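Local coordinates for OBCA, Oxalate Biosynthetic Component A (Burkholderia glumae, PDB 4NNB), which binds a magnesium ion and an oxaloacetate ion together in the pocket of a TIM-barrel-type domain, at residues 474-480 against 492-498; 16-20 against 196-201; 200-204 against 227-231; 444-449 against 467-471. All coordinates share one frame; numbering follows the deposited sequence.

Contact 1. Residues 474-480 against 492-498. With MG (magnesium ion), chain B; OAA (oxaloacetate ion), chain C.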
loop_
_atom_site.group_PDB
_atom_site.type_symbol
_atom_site.label_atom_id
_atom_site.label_comp_id
_atom_site.label_asym_id
_atom_site.label_seq_id
_atom_site.Cartn_x
_atom_site.Cartn_y
_atom_site.Cartn_z
ATOM N N LEU A 474 -0.945 -1.622 -3.985
ATOM C CA LEU A 474 0.171 -1.575 -3.026
ATOM C C LEU A 474 -0.008 -0.529 -1.909
ATOM O O LEU A 474 0.508 -0.701 -0.796
ATOM C CB LEU A 474 1.503 -1.375 -3.755
ATOM C CG LEU A 474 1.914 -2.486 -4.733
ATOM C CD1 LEU A 474 3.397 -2.343 -5.138
ATOM C CD2 LEU A 474 1.648 -3.859 -4.122
ATOM N N GLU A 475 -0.745 0.542 -2.195
ATOM C CA GLU A 475 -1.125 1.499 -1.148
ATOM C C GLU A 475 -1.755 0.833 0.074
ATOM O O GLU A 475 -1.455 1.200 1.216
ATOM C CB GLU A 475 -2.093 2.551 -1.716
ATOM C CG GLU A 475 -2.683 3.489 -0.653
ATOM C CD GLU A 475 -3.261 4.759 -1.262
ATOM O OE1 GLU A 475 -3.711 5.647 -0.502
ATOM O OE2 GLU A 475 -3.284 4.857 -2.506
ATOM N N ASP A 476 -2.620 -0.151 -0.157
ATOM C CA ASP A 476 -3.386 -0.771 0.935
ATOM C C ASP A 476 -2.805 -2.082 1.477
ATOM O O ASP A 476 -2.958 -2.387 2.661
ATOM C CB ASP A 476 -4.832 -0.994 0.490
ATOM C CG ASP A 476 -5.493 0.290 0.048
ATOM O OD1 ASP A 476 -6.267 0.276 -0.938
ATOM O OD2 ASP A 476 -5.204 1.323 0.673
ATOM N N GLY A 477 -2.156 -2.855 0.609
ATOM C CA GLY A 477 -1.505 -4.091 1.020
ATOM C C GLY A 477 -0.506 -4.540 -0.028
ATOM O O GLY A 477 -0.711 -4.304 -1.218
ATOM N N LEU A 478 0.565 -5.204 0.405
ATOM C CA LEU A 478 1.666 -5.559 -0.497
ATOM C C LEU A 478 1.607 -7.008 -0.986
ATOM O O LEU A 478 2.442 -7.430 -1.795
ATOM C CB LEU A 478 3.007 -5.305 0.193
ATOM C CG LEU A 478 3.258 -3.844 0.593
ATOM C CD1 LEU A 478 4.625 -3.673 1.282
ATOM C CD2 LEU A 478 3.136 -2.948 -0.642
ATOM N N THR A 479 0.618 -7.761 -0.507
ATOM C CA THR A 479 0.573 -9.205 -0.741
ATOM C C THR A 479 -0.569 -9.700 -1.636
ATOM O O THR A 479 -1.552 -8.995 -1.892
ATOM C CB THR A 479 0.512 -9.973 0.602
ATOM O OG1 THR A 479 -0.649 -9.573 1.334
ATOM C CG2 THR A 479 1.749 -9.685 1.446
ATOM N N VAL A 480 -0.413 -10.926 -2.129
ATOM C CA VAL A 480 -1.509 -11.658 -2.749
ATOM C C VAL A 480 -1.543 -13.061 -2.142
ATOM O O VAL A 480 -0.536 -13.546 -1.600
ATOM C CB VAL A 480 -1.360 -11.796 -4.281
ATOM C CG1 VAL A 480 -1.530 -10.459 -4.983
ATOM C CG2 VAL A 480 -0.011 -12.452 -4.635
ATOM N N ALA A 492 2.897 -9.289 -3.773
ATOM C CA ALA A 492 2.295 -9.119 -5.092
ATOM C C ALA A 492 3.359 -8.705 -6.112
ATOM O O ALA A 492 4.318 -8.016 -5.760
ATOM C CB ALA A 492 1.185 -8.063 -5.035
ATOM N N ARG A 493 3.180 -9.097 -7.373
ATOM C CA ARG A 493 4.090 -8.650 -8.422
ATOM C C ARG A 493 3.790 -7.205 -8.838
ATOM O O ARG A 493 4.559 -6.579 -9.571
ATOM C CB ARG A 493 3.987 -9.567 -9.638
ATOM C CG ARG A 493 4.412 -11.005 -9.372
ATOM C CD ARG A 493 5.404 -11.451 -10.413
ATOM N NE ARG A 493 6.707 -10.827 -10.192
ATOM C CZ ARG A 493 7.559 -10.527 -11.165
ATOM N NH1 ARG A 493 7.236 -10.782 -12.423
ATOM N NH2 ARG A 493 8.730 -9.971 -10.881
ATOM N N GLY A 494 2.659 -6.685 -8.378
ATOM C CA GLY A 494 2.243 -5.345 -8.734
ATOM C C GLY A 494 0.793 -5.131 -8.350
ATOM O O GLY A 494 0.080 -6.088 -8.024
ATOM N N THR A 495 0.361 -3.873 -8.353
ATOM C CA THR A 495 -1.051 -3.576 -8.160
ATOM C C THR A 495 -1.882 -4.266 -9.241
ATOM O O THR A 495 -2.955 -4.789 -8.959
ATOM C CB THR A 495 -1.312 -2.044 -8.143
ATOM O OG1 THR A 495 -0.722 -1.486 -6.951
ATOM C CG2 THR A 495 -2.793 -1.755 -8.146
ATOM N N TRP A 496 -1.378 -4.298 -10.471
ATOM C CA TRP A 496 -2.113 -4.968 -11.548
ATOM C C TRP A 496 -2.447 -6.427 -11.188
ATOM O O TRP A 496 -3.504 -6.940 -11.560
ATOM C CB TRP A 496 -1.326 -4.911 -12.861
ATOM C CG TRP A 496 -0.053 -5.695 -12.807
ATOM C CD1 TRP A 496 1.197 -5.218 -12.518
ATOM C CD2 TRP A 496 0.096 -7.105 -13.041
ATOM N NE1 TRP A 496 2.110 -6.249 -12.553
ATOM C CE2 TRP A 496 1.460 -7.413 -12.875
ATOM C CE3 TRP A 496 -0.794 -8.132 -13.371
ATOM C CZ2 TRP A 496 1.955 -8.713 -13.021
ATOM C CZ3 TRP A 496 -0.300 -9.425 -13.516
ATOM C CH2 TRP A 496 1.057 -9.701 -13.344
ATOM N N GLU A 497 -1.560 -7.090 -10.453
ATOM C CA GLU A 497 -1.820 -8.483 -10.095
ATOM C C GLU A 497 -2.972 -8.574 -9.097
ATOM O O GLU A 497 -3.847 -9.437 -9.223
ATOM C CB GLU A 497 -0.564 -9.185 -9.563
ATOM C CG GLU A 497 -0.822 -10.661 -9.259
ATOM C CD GLU A 497 0.431 -11.416 -8.904
ATOM O OE1 GLU A 497 0.646 -12.494 -9.484
ATOM O OE2 GLU A 497 1.199 -10.942 -8.034
ATOM N N GLN A 498 -2.983 -7.663 -8.126
ATOM C CA GLN A 498 -4.076 -7.592 -7.160
ATOM C C GLN A 498 -5.397 -7.267 -7.836
ATOM O O GLN A 498 -6.435 -7.815 -7.466
ATOM C CB GLN A 498 -3.739 -6.582 -6.053
ATOM C CG GLN A 498 -2.458 -6.980 -5.297
ATOM C CD GLN A 498 -1.886 -5.861 -4.440
ATOM O OE1 GLN A 498 -1.949 -4.681 -4.807
ATOM N NE2 GLN A 498 -1.332 -6.226 -3.289
HETATM MG MG MG B . -4.363 7.693 -0.890
HETATM O O1 OAA C . -6.687 11.204 0.302
HETATM O O2 OAA C . -5.332 9.663 -0.667
HETATM O O4 OAA C . -3.336 7.510 3.672
HETATM O O5 OAA C . -3.719 9.759 3.959
HETATM O O3 OAA C . -3.856 8.036 0.922
HETATM C C1 OAA C . -5.870 10.186 0.401
HETATM C C2 OAA C . -5.572 9.634 1.778
HETATM C C3 OAA C . -4.354 8.745 1.890
HETATM C C4 OAA C . -3.760 8.672 3.241
HETATM O O HOH W 1 4.603 -6.349 -3.529
HETATM O O HOH W 2 -6.173 6.784 0.114
#
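Gln498 joins Gly477 and Thr479 through a single nitrogen. Gln498 NE2 donates to Gly477 O at 2.9 Å and to Thr479 O at 3.1 Å, both acceptors lying close to the amide plane although NE2 stands above the plane of each carbonyl. A primary amide suits the place, since its two hydrogens can serve two neighbouring carbonyls. CG anti to the carbonyl carbon (chi1 -60°) and an extended chain bring the amide to this loop. Leu474 N donates almost straight to the side-chain OG1 of Thr495 (3.0 Å), and a backbone bond runs from Ala492 N to a lone pair of Leu478 O (2.8 Å). Water 1 donates to Leu478 O and Ala492 O.

Apolar contact fills in between. Val480 CG1 rests 3.6 Å from Ala492 CB, a small side chain that lets the backbones come close, and also meets Gln498 CG. Leu474 CD2 lies 4.3 Å from Ala492 CB, and the Leu474 and Gln498 side chains cross at about a right angle.

Glu475 makes no contact with 492-498; its OE1 binds the magnesium ion at 2.2 Å, alongside His224, His226, water 2 and oxaloacetate O2 and O3.

The first turn of helix 495-507, preceded by Gly494 at the N-cap position, is thus bonded to the loop that carries Glu475. Thr495 also packs on helix 205-217, while Leu478 and Val480 lean on the antiparallel strand 489-491.

Contact 2. Residues 16-20 against 196-201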
loop_
_atom_site.group_PDB
_atom_site.type_symbol
_atom_site.label_atom_id
_atom_site.label_comp_id
_atom_site.label_asym_id
_atom_site.label_seq_id
_atom_site.Cartn_x
_atom_site.Cartn_y
_atom_site.Cartn_z
ATOM N N VAL A 16 2.478 5.202 2.426
ATOM C CA VAL A 16 3.244 4.455 3.428
ATOM C C VAL A 16 4.321 3.481 2.912
ATOM O O VAL A 16 5.473 3.538 3.369
ATOM C CB VAL A 16 2.309 3.765 4.453
ATOM C CG1 VAL A 16 3.110 2.909 5.432
ATOM C CG2 VAL A 16 1.485 4.827 5.203
ATOM N N PRO A 17 3.968 2.584 1.969
ATOM C CA PRO A 17 5.002 1.600 1.612
ATOM C C PRO A 17 6.219 2.235 0.911
ATOM O O PRO A 17 6.119 3.350 0.380
ATOM C CB PRO A 17 4.265 0.640 0.664
ATOM C CG PRO A 17 3.132 1.441 0.094
ATOM C CD PRO A 17 2.712 2.364 1.234
ATOM N N LYS A 18 7.357 1.542 0.917
ATOM C CA LYS A 18 8.546 2.057 0.241
ATOM C C LYS A 18 9.094 1.069 -0.800
ATOM O O LYS A 18 8.925 -0.139 -0.671
ATOM C CB LYS A 18 9.633 2.425 1.273
ATOM C CG LYS A 18 9.278 3.627 2.166
ATOM C CD LYS A 18 10.414 3.991 3.129
ATOM C CE LYS A 18 11.626 4.526 2.372
ATOM N NZ LYS A 18 12.806 4.820 3.258
ATOM N N PHE A 19 9.737 1.599 -1.836
ATOM C CA PHE A 19 10.413 0.766 -2.820
ATOM C C PHE A 19 11.687 0.186 -2.208
ATOM O O PHE A 19 12.412 0.871 -1.485
ATOM C CB PHE A 19 10.744 1.581 -4.077
ATOM C CG PHE A 19 11.727 0.908 -5.009
ATOM C CD1 PHE A 19 11.320 -0.123 -5.853
ATOM C CD2 PHE A 19 13.058 1.313 -5.041
ATOM C CE1 PHE A 19 12.228 -0.741 -6.713
ATOM C CE2 PHE A 19 13.973 0.697 -5.889
ATOM C CZ PHE A 19 13.557 -0.324 -6.733
ATOM N N LEU A 20 11.939 -1.088 -2.472
ATOM C CA LEU A 20 13.205 -1.706 -2.091
ATOM C C LEU A 20 13.899 -2.189 -3.350
ATOM O O LEU A 20 13.305 -2.920 -4.147
ATOM C CB LEU A 20 12.970 -2.885 -1.142
ATOM C CG LEU A 20 14.210 -3.745 -0.899
ATOM C CD1 LEU A 20 15.264 -2.945 -0.148
ATOM C CD2 LEU A 20 13.853 -5.018 -0.150
ATOM N N ALA A 196 7.373 -3.386 5.244
ATOM C CA ALA A 196 6.426 -2.592 4.453
ATOM C C ALA A 196 7.088 -2.080 3.169
ATOM O O ALA A 196 6.887 -0.934 2.755
ATOM C CB ALA A 196 5.867 -1.431 5.283
ATOM N N ARG A 197 7.887 -2.941 2.541
ATOM C CA ARG A 197 8.537 -2.591 1.288
ATOM C C ARG A 197 8.188 -3.572 0.179
ATOM O O ARG A 197 7.830 -4.729 0.429
ATOM C CB ARG A 197 10.059 -2.536 1.452
ATOM C CG ARG A 197 10.550 -1.411 2.372
ATOM C CD ARG A 197 11.703 -0.684 1.727
ATOM N NE ARG A 197 12.433 0.168 2.660
ATOM C CZ ARG A 197 13.437 0.954 2.289
ATOM N NH1 ARG A 197 13.805 0.982 1.018
ATOM N NH2 ARG A 197 14.072 1.706 3.176
ATOM N N SER A 198 8.317 -3.103 -1.050
ATOM C CA SER A 198 8.113 -3.963 -2.202
ATOM C C SER A 198 9.107 -3.568 -3.276
ATOM O O SER A 198 9.369 -2.385 -3.474
ATOM C CB SER A 198 6.673 -3.848 -2.715
ATOM O OG SER A 198 6.561 -4.373 -4.037
ATOM N N PRO A 199 9.683 -4.561 -3.964
ATOM C CA PRO A 199 10.583 -4.280 -5.076
ATOM C C PRO A 199 9.817 -3.822 -6.314
ATOM O O PRO A 199 10.455 -3.508 -7.321
ATOM C CB PRO A 199 11.225 -5.647 -5.345
ATOM C CG PRO A 199 10.151 -6.634 -4.937
ATOM C CD PRO A 199 9.586 -6.007 -3.686
ATOM N N TYR A 200 8.487 -3.769 -6.238
ATOM C CA TYR A 200 7.667 -3.362 -7.386
ATOM C C TYR A 200 6.883 -2.050 -7.178
ATOM O O TYR A 200 6.091 -1.656 -8.037
ATOM C CB TYR A 200 6.697 -4.480 -7.772
ATOM C CG TYR A 200 7.338 -5.842 -7.815
ATOM C CD1 TYR A 200 8.300 -6.144 -8.775
ATOM C CD2 TYR A 200 6.991 -6.823 -6.889
ATOM C CE1 TYR A 200 8.902 -7.411 -8.824
ATOM C CE2 TYR A 200 7.588 -8.097 -6.925
ATOM C CZ TYR A 200 8.545 -8.377 -7.895
ATOM O OH TYR A 200 9.145 -9.623 -7.950
ATOM N N LEU A 201 7.092 -1.387 -6.045
ATOM C CA LEU A 201 6.419 -0.112 -5.788
ATOM C C LEU A 201 6.898 0.984 -6.740
ATOM O O LEU A 201 8.091 1.298 -6.780
ATOM C CB LEU A 201 6.663 0.355 -4.352
ATOM C CG LEU A 201 5.763 1.534 -3.957
ATOM C CD1 LEU A 201 4.364 1.026 -3.623
ATOM C CD2 LEU A 201 6.367 2.324 -2.785
#
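Lys18 lays its CE over one face of the Arg197 guanidinium, 3.8 Å above the plane and toward the rim. The two chains run side by side from adjacent strands of a two-stranded parallel sheet, 18-19 with 197-198. Their basic ends gather round Asp52, which forms a salt bridge with Lys18 NZ and a long, weak ion pair with Arg197; Lys18 NZ also bonds Gly247 O. Long aliphatic chains let both pack together before their charges reach the acid.

A chi2 of -134°, off the staggered values, swings the outstretched Arg197 chain across the neighbouring strand, where NH1 donates to Phe19 O at 2.9 Å, well off straight. Backbone bonds set the register: Lys18 N to Ala196 O, Ser198 N to Lys18 O, and Leu20 N to Ser198 O.

On the face of Phe19 and Ser198, the Phe19 ring brings its edge to Pro199 O, with CE1 at 3.3 Å. Leu201 sets its two methyls against residues 17-19: CD2 lies 3.3 Å from Pro17 O and CD1 3.9 Å from Pro17 CG, the side chains crossing at about a right angle. Within the type I turn from Ser198 to Leu201, an ST turn forms as Ser198 OG accepts from Tyr200 N at 3.0 Å.

Contact 3. Residues 200-204 against 227-231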
loop_
_atom_site.group_PDB
_atom_site.type_symbol
_atom_site.label_atom_id
_atom_site.label_comp_id
_atom_site.label_asym_id
_atom_site.label_seq_id
_atom_site.Cartn_x
_atom_site.Cartn_y
_atom_site.Cartn_z
ATOM N N TYR A 200 8.487 -3.769 -6.238
ATOM C CA TYR A 200 7.667 -3.362 -7.386
ATOM C C TYR A 200 6.883 -2.050 -7.178
ATOM O O TYR A 200 6.091 -1.656 -8.037
ATOM C CB TYR A 200 6.697 -4.480 -7.772
ATOM C CG TYR A 200 7.338 -5.842 -7.815
ATOM C CD1 TYR A 200 8.300 -6.144 -8.775
ATOM C CD2 TYR A 200 6.991 -6.823 -6.889
ATOM C CE1 TYR A 200 8.902 -7.411 -8.824
ATOM C CE2 TYR A 200 7.588 -8.097 -6.925
ATOM C CZ TYR A 200 8.545 -8.377 -7.895
ATOM O OH TYR A 200 9.145 -9.623 -7.950
ATOM N N LEU A 201 7.092 -1.387 -6.045
ATOM C CA LEU A 201 6.419 -0.112 -5.788
ATOM C C LEU A 201 6.898 0.984 -6.740
ATOM O O LEU A 201 8.091 1.298 -6.780
ATOM C CB LEU A 201 6.663 0.355 -4.352
ATOM C CG LEU A 201 5.763 1.534 -3.957
ATOM C CD1 LEU A 201 4.364 1.026 -3.623
ATOM C CD2 LEU A 201 6.367 2.324 -2.785
ATOM N N PRO A 202 5.967 1.587 -7.497
ATOM C CA PRO A 202 6.338 2.654 -8.439
ATOM C C PRO A 202 6.367 4.025 -7.778
ATOM O O PRO A 202 5.357 4.494 -7.229
ATOM C CB PRO A 202 5.226 2.604 -9.489
ATOM C CG PRO A 202 4.004 2.102 -8.713
ATOM C CD PRO A 202 4.527 1.258 -7.552
ATOM N N ILE A 203 7.527 4.671 -7.840
ATOM C CA ILE A 203 7.680 5.964 -7.188
ATOM C C ILE A 203 8.140 7.073 -8.135
ATOM O O ILE A 203 8.353 8.208 -7.713
ATOM C CB ILE A 203 8.619 5.858 -5.990
ATOM C CG1 ILE A 203 10.022 5.416 -6.423
ATOM C CG2 ILE A 203 8.047 4.885 -4.967
ATOM C CD1 ILE A 203 11.003 5.340 -5.257
ATOM N N THR A 204 8.269 6.745 -9.415
ATOM C CA THR A 204 8.690 7.727 -10.411
ATOM C C THR A 204 7.590 7.895 -11.444
ATOM O O THR A 204 6.737 7.010 -11.591
ATOM C CB THR A 204 9.986 7.292 -11.123
ATOM O OG1 THR A 204 9.727 6.121 -11.900
ATOM C CG2 THR A 204 11.083 7.008 -10.120
ATOM N N THR A 227 2.140 10.790 -5.291
ATOM C CA THR A 227 3.532 10.971 -5.673
ATOM C C THR A 227 4.400 10.961 -4.419
ATOM O O THR A 227 3.890 11.074 -3.300
ATOM C CB THR A 227 3.744 12.280 -6.453
ATOM O OG1 THR A 227 3.097 13.360 -5.758
ATOM C CG2 THR A 227 3.159 12.159 -7.863
ATOM N N ARG A 228 5.709 10.814 -4.614
ATOM C CA ARG A 228 6.668 10.758 -3.515
ATOM C C ARG A 228 7.832 11.696 -3.800
ATOM O O ARG A 228 8.240 11.857 -4.945
ATOM C CB ARG A 228 7.240 9.342 -3.349
ATOM C CG ARG A 228 6.212 8.234 -3.099
ATOM C CD ARG A 228 5.464 8.405 -1.792
ATOM N NE ARG A 228 4.652 7.220 -1.526
ATOM C CZ ARG A 228 5.116 6.124 -0.928
ATOM N NH1 ARG A 228 6.379 6.078 -0.498
ATOM N NH2 ARG A 228 4.317 5.084 -0.738
ATOM N N ASP A 229 8.386 12.283 -2.744
ATOM C CA ASP A 229 9.532 13.183 -2.870
ATOM C C ASP A 229 10.831 12.360 -2.846
ATOM O O ASP A 229 11.137 11.706 -1.850
ATOM C CB ASP A 229 9.466 14.207 -1.722
ATOM C CG ASP A 229 10.748 15.013 -1.545
ATOM O OD1 ASP A 229 11.519 15.167 -2.507
ATOM O OD2 ASP A 229 10.959 15.517 -0.421
ATOM N N LEU A 230 11.577 12.375 -3.950
ATOM C CA LEU A 230 12.815 11.594 -4.055
ATOM C C LEU A 230 14.067 12.476 -4.086
ATOM O O LEU A 230 15.144 12.009 -4.457
ATOM C CB LEU A 230 12.808 10.704 -5.308
ATOM C CG LEU A 230 11.626 9.760 -5.553
ATOM C CD1 LEU A 230 11.927 8.792 -6.694
ATOM C CD2 LEU A 230 11.272 9.010 -4.287
ATOM N N SER A 231 13.930 13.741 -3.699
ATOM C CA SER A 231 15.035 14.697 -3.800
ATOM C C SER A 231 16.154 14.406 -2.795
ATOM O O SER A 231 17.276 14.895 -2.945
ATOM C CB SER A 231 14.515 16.122 -3.593
ATOM O OG SER A 231 13.928 16.252 -2.307
HETATM O O HOH W 3 6.352 10.320 -7.377
#
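Ile203 and Leu230 meet through their methyls, with Ile203 CD1 3.8 Å from Leu230 CD2. CG1 of Ile203 lies between its backbone N and carbonyl carbon (chi1 62°), a turn that carries CD1 to the leucine. The other branch of Leu230 serves two neighbours: CD1 packs 3.8 Å from Ile203 O and 4.0 Å from Thr204 CG2. Branched aliphatic residues suit this seam, where separate methyls can touch several surfaces. Leu201 adds a looser touch, its CD2 lying 4.0 Å from Arg228 NH2.

Water 3 bridges the backbones: it accepts from Arg228 N at 2.9 Å and lies 2.9 Å from Ile203 O, to which it can donate.

Further out, the buried Arg228 guanidinium is fixed by backbone carbonyls: NE donates to Gly14 O, NH1 to Gln249 O, and NH2 to both Ile13 O and Pro17 O. An Asx turn spans Leu230: Asp229 OD1 accepts from Ser231 N at 3.0 Å and, with its syn lone pair, from Ser231 OG. Thr204, at the N-cap position of helix 205-217, accepts from Ala207 N with OG1.

The loop before that helix therefore packs against the C-terminal end of strand 222-229, the end at which TIM barrels carry their binding pockets; here the same strand supplies His224 and His226 to the magnesium ion.

Contact 4. Residues 444-449 against 467-471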
loop_
_atom_site.group_PDB
_atom_site.type_symbol
_atom_site.label_atom_id
_atom_site.label_comp_id
_atom_site.label_asym_id
_atom_site.label_seq_id
_atom_site.Cartn_x
_atom_site.Cartn_y
_atom_site.Cartn_z
ATOM N N SER A 444 -25.429 7.991 -5.327
ATOM C CA SER A 444 -24.082 7.871 -4.783
ATOM C C SER A 444 -23.446 6.561 -5.183
ATOM O O SER A 444 -24.145 5.617 -5.571
ATOM C CB SER A 444 -24.126 7.934 -3.264
ATOM O OG SER A 444 -24.846 6.833 -2.725
ATOM N N LYS A 445 -22.118 6.502 -5.073
ATOM C CA LYS A 445 -21.365 5.278 -5.335
ATOM C C LYS A 445 -20.377 5.086 -4.201
ATOM O O LYS A 445 -19.568 5.976 -3.920
ATOM C CB LYS A 445 -20.630 5.374 -6.676
ATOM C CG LYS A 445 -21.555 5.526 -7.891
ATOM C CD LYS A 445 -22.464 4.308 -8.050
ATOM C CE LYS A 445 -23.447 4.491 -9.210
ATOM N NZ LYS A 445 -24.463 3.386 -9.226
ATOM N N ILE A 446 -20.453 3.935 -3.539
ATOM C CA ILE A 446 -19.631 3.686 -2.372
ATOM C C ILE A 446 -18.726 2.481 -2.633
ATOM O O ILE A 446 -19.200 1.382 -2.976
ATOM C CB ILE A 446 -20.512 3.435 -1.137
ATOM C CG1 ILE A 446 -21.475 4.620 -0.926
ATOM C CG2 ILE A 446 -19.664 3.188 0.115
ATOM C CD1 ILE A 446 -22.441 4.424 0.240
ATOM N N SER A 447 -17.422 2.697 -2.477
ATOM C CA SER A 447 -16.449 1.614 -2.592
ATOM C C SER A 447 -15.861 1.296 -1.230
ATOM O O SER A 447 -16.060 2.047 -0.263
ATOM C CB SER A 447 -15.339 1.991 -3.573
ATOM O OG SER A 447 -15.850 2.189 -4.876
ATOM N N ILE A 448 -15.144 0.177 -1.152
ATOM C CA ILE A 448 -14.448 -0.202 0.071
ATOM C C ILE A 448 -12.988 -0.586 -0.188
ATOM O O ILE A 448 -12.658 -1.141 -1.240
ATOM C CB ILE A 448 -15.181 -1.352 0.792
ATOM C CG1 ILE A 448 -14.553 -1.636 2.161
ATOM C CG2 ILE A 448 -15.220 -2.621 -0.089
ATOM C CD1 ILE A 448 -15.429 -2.518 3.087
ATOM N N LEU A 449 -12.118 -0.261 0.765
ATOM C CA LEU A 449 -10.769 -0.802 0.784
ATOM C C LEU A 449 -10.584 -1.484 2.110
ATOM O O LEU A 449 -11.312 -1.197 3.073
ATOM C CB LEU A 449 -9.712 0.302 0.610
ATOM C CG LEU A 449 -9.491 1.306 1.744
ATOM C CD1 LEU A 449 -8.502 0.806 2.796
ATOM C CD2 LEU A 449 -9.020 2.644 1.164
ATOM N N LEU A 467 -22.218 -2.731 -2.083
ATOM C CA LEU A 467 -21.311 -1.670 -2.518
ATOM C C LEU A 467 -21.127 -1.621 -4.032
ATOM O O LEU A 467 -21.348 -2.607 -4.734
ATOM C CB LEU A 467 -19.960 -1.786 -1.817
ATOM C CG LEU A 467 -20.046 -1.595 -0.306
ATOM C CD1 LEU A 467 -18.665 -1.360 0.301
ATOM C CD2 LEU A 467 -20.994 -0.437 0.054
ATOM N N ASP A 468 -20.714 -0.458 -4.523
ATOM C CA ASP A 468 -20.533 -0.229 -5.945
ATOM C C ASP A 468 -19.109 -0.436 -6.429
ATOM O O ASP A 468 -18.849 -0.392 -7.629
ATOM C CB ASP A 468 -20.950 1.193 -6.267
ATOM C CG ASP A 468 -22.328 1.497 -5.764
ATOM O OD1 ASP A 468 -23.289 1.097 -6.443
ATOM O OD2 ASP A 468 -22.450 2.101 -4.684
ATOM N N GLY A 469 -18.182 -0.653 -5.512
ATOM C CA GLY A 469 -16.796 -0.750 -5.923
ATOM C C GLY A 469 -15.902 -1.356 -4.877
ATOM O O GLY A 469 -16.261 -1.421 -3.702
ATOM N N ILE A 470 -14.725 -1.800 -5.314
ATOM C CA ILE A 470 -13.704 -2.334 -4.426
ATOM C C ILE A 470 -12.357 -1.774 -4.870
ATOM O O ILE A 470 -12.075 -1.696 -6.070
ATOM C CB ILE A 470 -13.653 -3.884 -4.490
ATOM C CG1 ILE A 470 -14.904 -4.491 -3.865
ATOM C CG2 ILE A 470 -12.416 -4.441 -3.754
ATOM C CD1 ILE A 470 -15.005 -6.002 -4.103
ATOM N N ARG A 471 -11.530 -1.387 -3.902
ATOM C CA ARG A 471 -10.209 -0.847 -4.186
ATOM C C ARG A 471 -9.142 -1.815 -3.695
ATOM O O ARG A 471 -9.269 -2.404 -2.608
ATOM C CB ARG A 471 -10.036 0.535 -3.508
ATOM C CG ARG A 471 -8.587 0.943 -3.228
ATOM C CD ARG A 471 -8.459 2.442 -2.842
ATOM N NE ARG A 471 -7.384 2.640 -1.877
ATOM C CZ ARG A 471 -7.055 3.810 -1.326
ATOM N NH1 ARG A 471 -7.706 4.927 -1.646
ATOM N NH2 ARG A 471 -6.076 3.848 -0.439
HETATM O O HOH W 4 -25.577 2.490 -6.693
HETATM O O HOH W 5 -13.624 1.223 -6.422
#
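Leu449 presses CD2 onto the centre of one face of the Arg471 guanidinium, 3.3 Å above its plane. The two side chains run alongside each other, and the salt bridge of Arg471 NE to Asp476 probably helps to hold the arginine's direction. Packing is just as close at Ser447 and Gly469, whose CA atoms are 4.1 Å apart: Ser447 OG lies 3.3 Å from Gly469 CA, in room that the lack of a side chain provides. Between buried residues, water 5 joins Ser447 OG to Ile470 O, the latter bond being weak. On the opposite face Leu467 wedges its branches between two isoleucines, CD1 3.5 Å from Ile448 CB and CD2 against Ile446 CG2. Helix 416-440 packs on this apolar face, and helix 458-465 meets Ile448 and Ile470.

Strand 444-449, helix 458-465 and strand 469-472 form a beta-alpha-beta unit, whose two strands are parallel neighbours in the barrel sheet. Ile448 N donates to Gly469 O and Arg471 N to Ile448 O. Before the regular pairing starts, Asp468 takes over with its side chain: OD2 accepts from Ile446 N at 2.9 Å on its anti side, while Asp468 N returns a bond to Ile446 O. With CG anti to its carbonyl carbon (chi1 -53°), the carboxylate reaches back along the strand, and OD2 also forms a salt bridge with Arg438.

Contact is slacker toward the partly exposed Lys445. Lys445 NZ stays 3.8 Å from Asp468 OD1, a long salt bridge, and water 4 links the pair by accepting from NZ and donating to OD1 at 2.7 Å.

In the fold
From the N terminus, residues 16-20 wait until 196-201 to be paired, so contact 2 closes the longest loop, 175 residues. Contact 3 starts where contact 2 ends, sharing Tyr200 and Leu201, and closes a short loop around helix 205-217; Arg228 NH2 bonded to Pro17 O links the two directly. Far along the chain, contact 4 closes a beta-alpha-beta unit, and contact 1 follows in series over the hairpin 479-481 and 489-491. None nests inside or crosses another. Contact 1 is the junction: Asp476 pairs with Arg471 of contact 4, while Leu474 packs on Leu201 of contacts 2 and 3, connecting the barrel sheet to the small parallel sheet beside it.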